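Local structure of EH1AB1 (Metagenome, 6I8F) at residues A73-A76 against S77-F81; A143-D146 against D147-A151; D157-S161 against F162-A166. The protein hydrolyses esters, probably with a serine nucleophile carried on an alpha/beta-hydrolase fold. All coordinates share one frame; numbering follows the deposited sequence.

Interaction 1 of 3, residues A73-A76 against S77-F81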
loop_
_atom_site.group_PDB
_atom_site.type_symbol
_atom_site.label_atom_id
_atom_site.label_comp_id
_atom_site.label_asym_id
_atom_site.label_seq_id
_atom_site.Cartn_x
_atom_site.Cartn_y
_atom_site.Cartn_z
ATOM N N ALA A 73 20.593 -3.300 -28.270
ATOM C CA ALA A 73 22.016 -3.231 -27.962
ATOM C C ALA A 73 22.192 -2.617 -26.575
ATOM O O ALA A 73 21.821 -1.480 -26.356
ATOM C CB ALA A 73 22.730 -2.419 -29.014
ATOM N N GLY A 74 22.731 -3.397 -25.641
ATOM C CA GLY A 74 23.099 -2.886 -24.334
ATOM C C GLY A 74 24.530 -2.364 -24.353
ATOM O O GLY A 74 25.147 -2.323 -25.416
ATOM N N PRO A 75 25.110 -1.991 -23.187
ATOM C CA PRO A 75 26.478 -1.469 -23.138
ATOM C C PRO A 75 27.532 -2.438 -23.699
ATOM O O PRO A 75 28.456 -2.006 -24.358
ATOM C CB PRO A 75 26.750 -1.234 -21.642
ATOM C CG PRO A 75 25.380 -1.175 -21.001
ATOM C CD PRO A 75 24.488 -2.050 -21.856
ATOM N N ALA A 76 27.386 -3.734 -23.419
ATOM C CA ALA A 76 28.415 -4.699 -23.760
ATOM C C ALA A 76 27.831 -5.990 -24.349
ATOM O O ALA A 76 28.554 -6.975 -24.467
ATOM C CB ALA A 76 29.225 -4.989 -22.522
ATOM N N SER A 77 26.545 -5.990 -24.718
ATOM C CA SER A 77 25.873 -7.189 -25.219
ATOM C C SER A 77 24.455 -6.834 -25.665
ATOM O O SER A 77 23.992 -5.710 -25.498
ATOM C CB SER A 77 25.833 -8.303 -24.187
ATOM O OG SER A 77 24.820 -8.073 -23.213
ATOM N N GLU A 78 23.778 -7.828 -26.233
ATOM C CA GLU A 78 22.352 -7.753 -26.443
ATOM C C GLU A 78 21.674 -7.842 -25.069
ATOM O O GLU A 78 22.136 -8.564 -24.182
ATOM C CB GLU A 78 21.890 -8.870 -27.381
ATOM C CG GLU A 78 20.518 -8.619 -27.967
ATOM C CD GLU A 78 19.826 -9.845 -28.531
ATOM O OE1 GLU A 78 20.331 -10.965 -28.322
ATOM O OE2 GLU A 78 18.776 -9.672 -29.174
ATOM N N ILE A 79 20.617 -7.053 -24.885
ATOM C CA ILE A 79 19.705 -7.235 -23.767
ATOM C C ILE A 79 18.349 -7.627 -24.344
ATOM O O ILE A 79 17.805 -6.920 -25.172
ATOM C CB ILE A 79 19.607 -5.973 -22.897
ATOM C CG1 ILE A 79 20.974 -5.578 -22.329
ATOM C CG2 ILE A 79 18.570 -6.172 -21.794
ATOM C CD1 ILE A 79 21.022 -4.154 -21.828
ATOM N N ARG A 80 17.840 -8.774 -23.894
ATOM C CA ARG A 80 16.583 -9.296 -24.336
ATOM C C ARG A 80 15.488 -8.818 -23.377
ATOM O O ARG A 80 15.719 -8.615 -22.181
ATOM C CB ARG A 80 16.669 -10.820 -24.419
ATOM C CG ARG A 80 17.563 -11.311 -25.551
ATOM C CD ARG A 80 17.767 -12.813 -25.489
ATOM N NE ARG A 80 18.411 -13.210 -24.242
ATOM C CZ ARG A 80 18.596 -14.465 -23.844
ATOM N NH1 ARG A 80 18.207 -15.472 -24.611
ATOM N NH2 ARG A 80 19.172 -14.711 -22.680
ATOM N N PHE A 81 14.284 -8.662 -23.916
ATOM C CA PHE A 81 13.132 -8.272 -23.120
ATOM C C PHE A 81 11.925 -9.114 -23.543
ATOM O O PHE A 81 11.891 -9.692 -24.644
ATOM C CB PHE A 81 12.854 -6.780 -23.287
ATOM C CG PHE A 81 12.578 -6.378 -24.711
ATOM C CD1 PHE A 81 11.315 -6.554 -25.261
ATOM C CD2 PHE A 81 13.584 -5.860 -25.510
ATOM C CE1 PHE A 81 11.066 -6.209 -26.582
ATOM C CE2 PHE A 81 13.328 -5.498 -26.826
ATOM C CZ PHE A 81 12.069 -5.683 -27.363
HETATM O O HOH W 1 25.149 -5.063 -22.062
#

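Interaction 2 of 3, residues A143-D146 against D147-A151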
loop_
_atom_site.group_PDB
_atom_site.type_symbol
_atom_site.label_atom_id
_atom_site.label_comp_id
_atom_site.label_asym_id
_atom_site.label_seq_id
_atom_site.Cartn_x
_atom_site.Cartn_y
_atom_site.Cartn_z
ATOM N N ALA A 143 28.272 -5.156 -14.010
ATOM C CA ALA A 143 27.650 -5.471 -15.321
ATOM C C ALA A 143 26.127 -5.576 -15.208
ATOM O O ALA A 143 25.402 -5.022 -16.029
ATOM C CB ALA A 143 28.236 -6.746 -15.882
ATOM N N PRO A 144 25.560 -6.321 -14.241
ATOM C CA PRO A 144 24.102 -6.467 -14.193
ATOM C C PRO A 144 23.359 -5.133 -13.973
ATOM O O PRO A 144 22.348 -4.861 -14.624
ATOM C CB PRO A 144 23.894 -7.479 -13.056
ATOM C CG PRO A 144 25.225 -8.216 -12.982
ATOM C CD PRO A 144 26.250 -7.135 -13.233
ATOM N N ILE A 145 23.888 -4.307 -13.072
ATOM C CA ILE A 145 23.366 -2.974 -12.775
ATOM C C ILE A 145 23.466 -2.107 -14.035
ATOM O O ILE A 145 22.536 -1.367 -14.337
ATOM C CB ILE A 145 24.113 -2.354 -11.570
ATOM C CG1 ILE A 145 23.808 -3.092 -10.265
ATOM C CG2 ILE A 145 23.861 -0.849 -11.441
ATOM C CD1 ILE A 145 22.354 -3.175 -9.908
ATOM N N ASP A 146 24.606 -2.192 -14.732
ATOM C CA ASP A 146 24.830 -1.452 -15.971
ATOM C C ASP A 146 23.718 -1.771 -16.978
ATOM O O ASP A 146 23.172 -0.859 -17.594
ATOM C CB ASP A 146 26.207 -1.737 -16.582
ATOM C CG ASP A 146 27.369 -1.059 -15.861
ATOM O OD1 ASP A 146 27.124 -0.183 -15.017
ATOM O OD2 ASP A 146 28.509 -1.415 -16.150
ATOM N N ASP A 147 23.396 -3.060 -17.135
ATOM C CA ASP A 147 22.339 -3.504 -18.051
ATOM C C ASP A 147 20.980 -2.974 -17.590
ATOM O O ASP A 147 20.179 -2.547 -18.407
ATOM C CB ASP A 147 22.302 -5.030 -18.169
ATOM C CG ASP A 147 23.426 -5.597 -19.016
ATOM O OD1 ASP A 147 23.489 -6.828 -19.148
ATOM O OD2 ASP A 147 24.242 -4.798 -19.531
ATOM N N GLY A 148 20.722 -3.024 -16.279
ATOM C CA GLY A 148 19.440 -2.563 -15.726
ATOM C C GLY A 148 19.203 -1.096 -16.052
ATOM O O GLY A 148 18.133 -0.695 -16.517
ATOM N N ILE A 149 20.237 -0.294 -15.806
ATOM C CA ILE A 149 20.222 1.117 -16.116
ATOM C C ILE A 149 20.049 1.310 -17.629
ATOM O O ILE A 149 19.201 2.101 -18.031
ATOM C CB ILE A 149 21.474 1.815 -15.557
ATOM C CG1 ILE A 149 21.482 1.777 -14.025
ATOM C CG2 ILE A 149 21.575 3.241 -16.083
ATOM C CD1 ILE A 149 22.817 2.126 -13.399
ATOM N N ALA A 150 20.820 0.591 -18.459
ATOM C CA ALA A 150 20.746 0.795 -19.923
ATOM C C ALA A 150 19.341 0.439 -20.439
ATOM O O ALA A 150 18.820 1.105 -21.325
ATOM C CB ALA A 150 21.816 0.012 -20.652
ATOM N N ALA A 151 18.732 -0.609 -19.874
ATOM C CA ALA A 151 17.376 -1.031 -20.280
ATOM C C ALA A 151 16.361 0.098 -20.037
ATOM O O ALA A 151 15.534 0.411 -20.911
ATOM C CB ALA A 151 16.984 -2.284 -19.540
#

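Interaction 3 of 3, residues D157-S161 against F162-A166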
loop_
_atom_site.group_PDB
_atom_site.type_symbol
_atom_site.label_atom_id
_atom_site.label_comp_id
_atom_site.label_asym_id
_atom_site.label_seq_id
_atom_site.Cartn_x
_atom_site.Cartn_y
_atom_site.Cartn_z
ATOM N N ASP A 157 13.868 6.380 -23.649
ATOM C CA ASP A 157 14.206 7.222 -24.782
ATOM C C ASP A 157 13.452 6.768 -26.037
ATOM O O ASP A 157 13.392 7.503 -26.995
ATOM C CB ASP A 157 15.722 7.264 -24.988
ATOM C CG ASP A 157 16.446 7.954 -23.848
ATOM O OD1 ASP A 157 15.792 8.702 -23.094
ATOM O OD2 ASP A 157 17.650 7.723 -23.711
ATOM N N ASN A 158 12.899 5.553 -26.023
ATOM C CA ASN A 158 12.231 4.955 -27.176
ATOM C C ASN A 158 10.834 4.466 -26.768
ATOM O O ASN A 158 10.350 3.433 -27.247
ATOM C CB ASN A 158 13.103 3.838 -27.749
ATOM C CG ASN A 158 14.418 4.381 -28.261
ATOM O OD1 ASN A 158 14.451 4.970 -29.339
ATOM N ND2 ASN A 158 15.481 4.258 -27.473
ATOM N N ALA A 159 10.194 5.229 -25.882
ATOM C CA ALA A 159 9.014 4.781 -25.144
ATOM C C ALA A 159 7.924 4.327 -26.125
ATOM O O ALA A 159 7.349 3.232 -25.981
ATOM C CB ALA A 159 8.542 5.892 -24.231
ATOM N N GLU A 160 7.693 5.149 -27.156
ATOM C CA GLU A 160 6.640 4.895 -28.146
ATOM C C GLU A 160 6.872 3.559 -28.876
ATOM O O GLU A 160 5.905 2.850 -29.150
ATOM C CB GLU A 160 6.525 6.092 -29.084
ATOM C CG GLU A 160 5.929 7.297 -28.388
ATOM C CD GLU A 160 5.655 8.484 -29.289
ATOM O OE1 GLU A 160 6.460 8.703 -30.221
ATOM O OE2 GLU A 160 4.648 9.194 -29.053
ATOM N N SER A 161 8.135 3.211 -29.156
ATOM C CA SER A 161 8.483 1.961 -29.839
ATOM C C SER A 161 8.060 0.766 -28.986
ATOM O O SER A 161 7.742 -0.275 -29.514
ATOM C CB SER A 161 9.966 1.853 -30.155
ATOM O OG SER A 161 10.499 3.102 -30.556
ATOM N N PHE A 162 8.111 0.924 -27.660
ATOM C CA PHE A 162 7.751 -0.138 -26.727
ATOM C C PHE A 162 6.278 -0.018 -26.295
ATOM O O PHE A 162 5.852 -0.712 -25.382
ATOM C CB PHE A 162 8.705 -0.096 -25.529
ATOM C CG PHE A 162 10.121 -0.490 -25.859
ATOM C CD1 PHE A 162 11.040 0.456 -26.286
ATOM C CD2 PHE A 162 10.526 -1.816 -25.777
ATOM C CE1 PHE A 162 12.335 0.086 -26.611
ATOM C CE2 PHE A 162 11.826 -2.181 -26.092
ATOM C CZ PHE A 162 12.724 -1.230 -26.516
ATOM N N GLY A 163 5.502 0.852 -26.958
ATOM C CA GLY A 163 4.084 1.055 -26.656
ATOM C C GLY A 163 3.869 1.547 -25.231
ATOM O O GLY A 163 2.864 1.191 -24.580
ATOM N N ALA A 164 4.807 2.378 -24.767
ATOM C CA ALA A 164 4.868 2.870 -23.413
ATOM C C ALA A 164 4.565 4.366 -23.370
ATOM O O ALA A 164 5.086 5.153 -24.170
ATOM C CB ALA A 164 6.222 2.595 -22.811
ATOM N N ASP A 165 3.748 4.734 -22.384
ATOM C CA ASP A 165 3.532 6.108 -21.998
ATOM C C ASP A 165 4.744 6.580 -21.175
ATOM O O ASP A 165 4.945 6.160 -20.028
ATOM C CB ASP A 165 2.202 6.224 -21.257
ATOM C CG ASP A 165 1.919 7.605 -20.709
ATOM O OD1 ASP A 165 2.703 8.530 -21.003
ATOM O OD2 ASP A 165 0.937 7.733 -19.955
ATOM N N ALA A 166 5.520 7.493 -21.771
ATOM C CA ALA A 166 6.771 8.017 -21.246
ATOM C C ALA A 166 6.551 8.780 -19.935
ATOM O O ALA A 166 7.475 8.938 -19.153
ATOM C CB ALA A 166 7.389 8.919 -22.283
#

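Interaction 1 of 3, residues A73-A76 against S77-F81
Gly74 and Ser77 close the end of a beta hairpin. Gly74 N donates to Ser77 O at 2.6 Å, and the oxygen points almost straight at the nitrogen, with a C=O...N angle of 167°. Next to this bond, Ala73 and Glu78 form an antiparallel non-hydrogen-bonded pair whose side chains diverge. Ile79 packs against the turn. Its CD1 lies 3.5 Å from Gly74 CA and 4.1 Å from Pro75 CD, and its side chain crosses the proline at about a right angle. With chi1 at -59°, CG1 of Ile79 stands beside its own backbone N, and this brings CD1 back toward the turn. A beta carbon on Gly74 would fall only 2.4 Å from Ile79 CD1, so the close approach depends on the glycine.

Further polar contacts involve Ser77 and Ala76. Ser77 OG donates to Glu78 O at 2.9 Å, coming from above the carbonyl plane. A water accepts from Ala76 N at 2.9 Å and donates to Ser77 OG at 3.2 Å, so the serine hydroxyl links this water to the start of strand 78-85.

The hairpin joins strand 66-73, outermost in this chain's sheet, to strand 78-85. Pro75 packs on Asp147 and Ala150 of helix 143-157. Ile79 also meets that helix, and it touches Ile131 of strand 127-132 and Phe72 of strand 66-73. Further along strand 78-85, Arg80 forms a salt bridge with Asp132 at the end of strand 127-132.

Interaction 2 of 3, residues A143-D146 against D147-A151
Asp147 follows Ala143 by one turn at the start of alpha helix 143-157, and its N donates to Ala143 O at 3.0 Å. This helix belongs to the beta-alpha-beta crossover from strand 127-132 to strand 169-174 in the alpha/beta-hydrolase fold. The carboxylate folds back along the helix because CG lies beside its own backbone N (chi1 -75°), and Asp147 CG comes 3.6 Å from Ala143 O. From there OD1 reaches Arg134 in a salt bridge. An alanine here would remove the carboxylate and would probably leave the Arg134 guanidinium without this charged mate.

Gly148 N makes the next helix bond, to Pro144 O at 3.0 Å. Gly148 O takes a weak hydrogen bond from the hydroxyl of Tyr100.

Ile149 makes the one apolar side-chain pair between the two segments. Its N donates to Ile145 O at 2.9 Å. The side chain lies back along that same carbonyl: Ile149 CG1 is 3.3 Å from Ile145 O. The chain is extended at chi2 (166°), which carries Ile149 CD1 to 3.7 Å from Ile145 CG2. The two isoleucines cross obliquely. Both face helix 176-190, Ile145 on Met180 and Val183, Ile149 on Val184 and Ala187. Ile145 also touches Tyr236 of helix 230-236.

Ala150 follows, turned to the side where Pro75 packs. Its N bonds to Asp146 O at 2.9 Å, and its methyl CB rests 3.5 Å from the same Asp146 O.

Interaction 3 of 3, residues D157-S161 against F162-A166
Phe162 turns the edge of its ring to the backbone of Asn158. The carbonyl oxygen of Asn158 lies in the ring plane, 3.2 Å from Phe162 CD1. The next edge atom, Phe162 CE1, is 4.0 Å from Asn158 CB. CG of Phe162 stands beside its own backbone N (chi1 -69°), which turns the ring back toward Asn158, edge first, rather than along the outgoing chain. The side chain of Asn158 leads away from this contact, and its ND2 donates to His154 O in the helix before it. Asn158 O also receives weak hydrogen bonds from Ser161 N, Ser161 OG and Phe162 N. Several weak donors and an aromatic edge thus gather round one carbonyl oxygen.

The short helical turn at 159-161 ends in a Schellman motif. Ala164 N donates to Ala159 O at 2.9 Å, and inside it Gly163 N donates to Glu160 O at 3.0 Å. The inner donor stands far above the carbonyl plane of Glu160, 71° out of it. Gly163 has the positive phi (61°) of this cap, a conformation that residues with a side chain adopt less readily. Phe162 N makes a further weak bond to Ala159 O.

Past the cap the chain doubles back beside Ala159. The methyl of Ala159 meets two others: its CB is 3.8 Å from Ala166 CB and 4.3 Å from Ala164 CB. Ala164 CB also lies 3.4 Å from Ala159 O. Backbone bonds tie Gly163 and Asp165 to Leu94. The Phe162 side chain touches Ile129 of strand 127-132, while Phe162 O accepts from Gln127 NE2.

Interactions 1 and 2 are neighbours, with centres 9 Å apart. The hairpin lies against the helix: Pro75 CD is 3.6 Å from Ala150 CB and also 3.6 Å from Asp147 OD2. Arg134 is common ground, as it touches Ala76 and Ser77 and pairs with Asp147. The centre of interaction 3 is about 17 Å from that of interaction 1. The two still meet through an edge-to-face ring pair, Phe81 CE2 to Phe162 CE2 at 3.7 Å. Interactions 2 and 3 do not touch; their nearest atoms are about 6 Å apart. In interaction 2, the side chain of Ile145 lies near the probable nucleophile elbow without touching it.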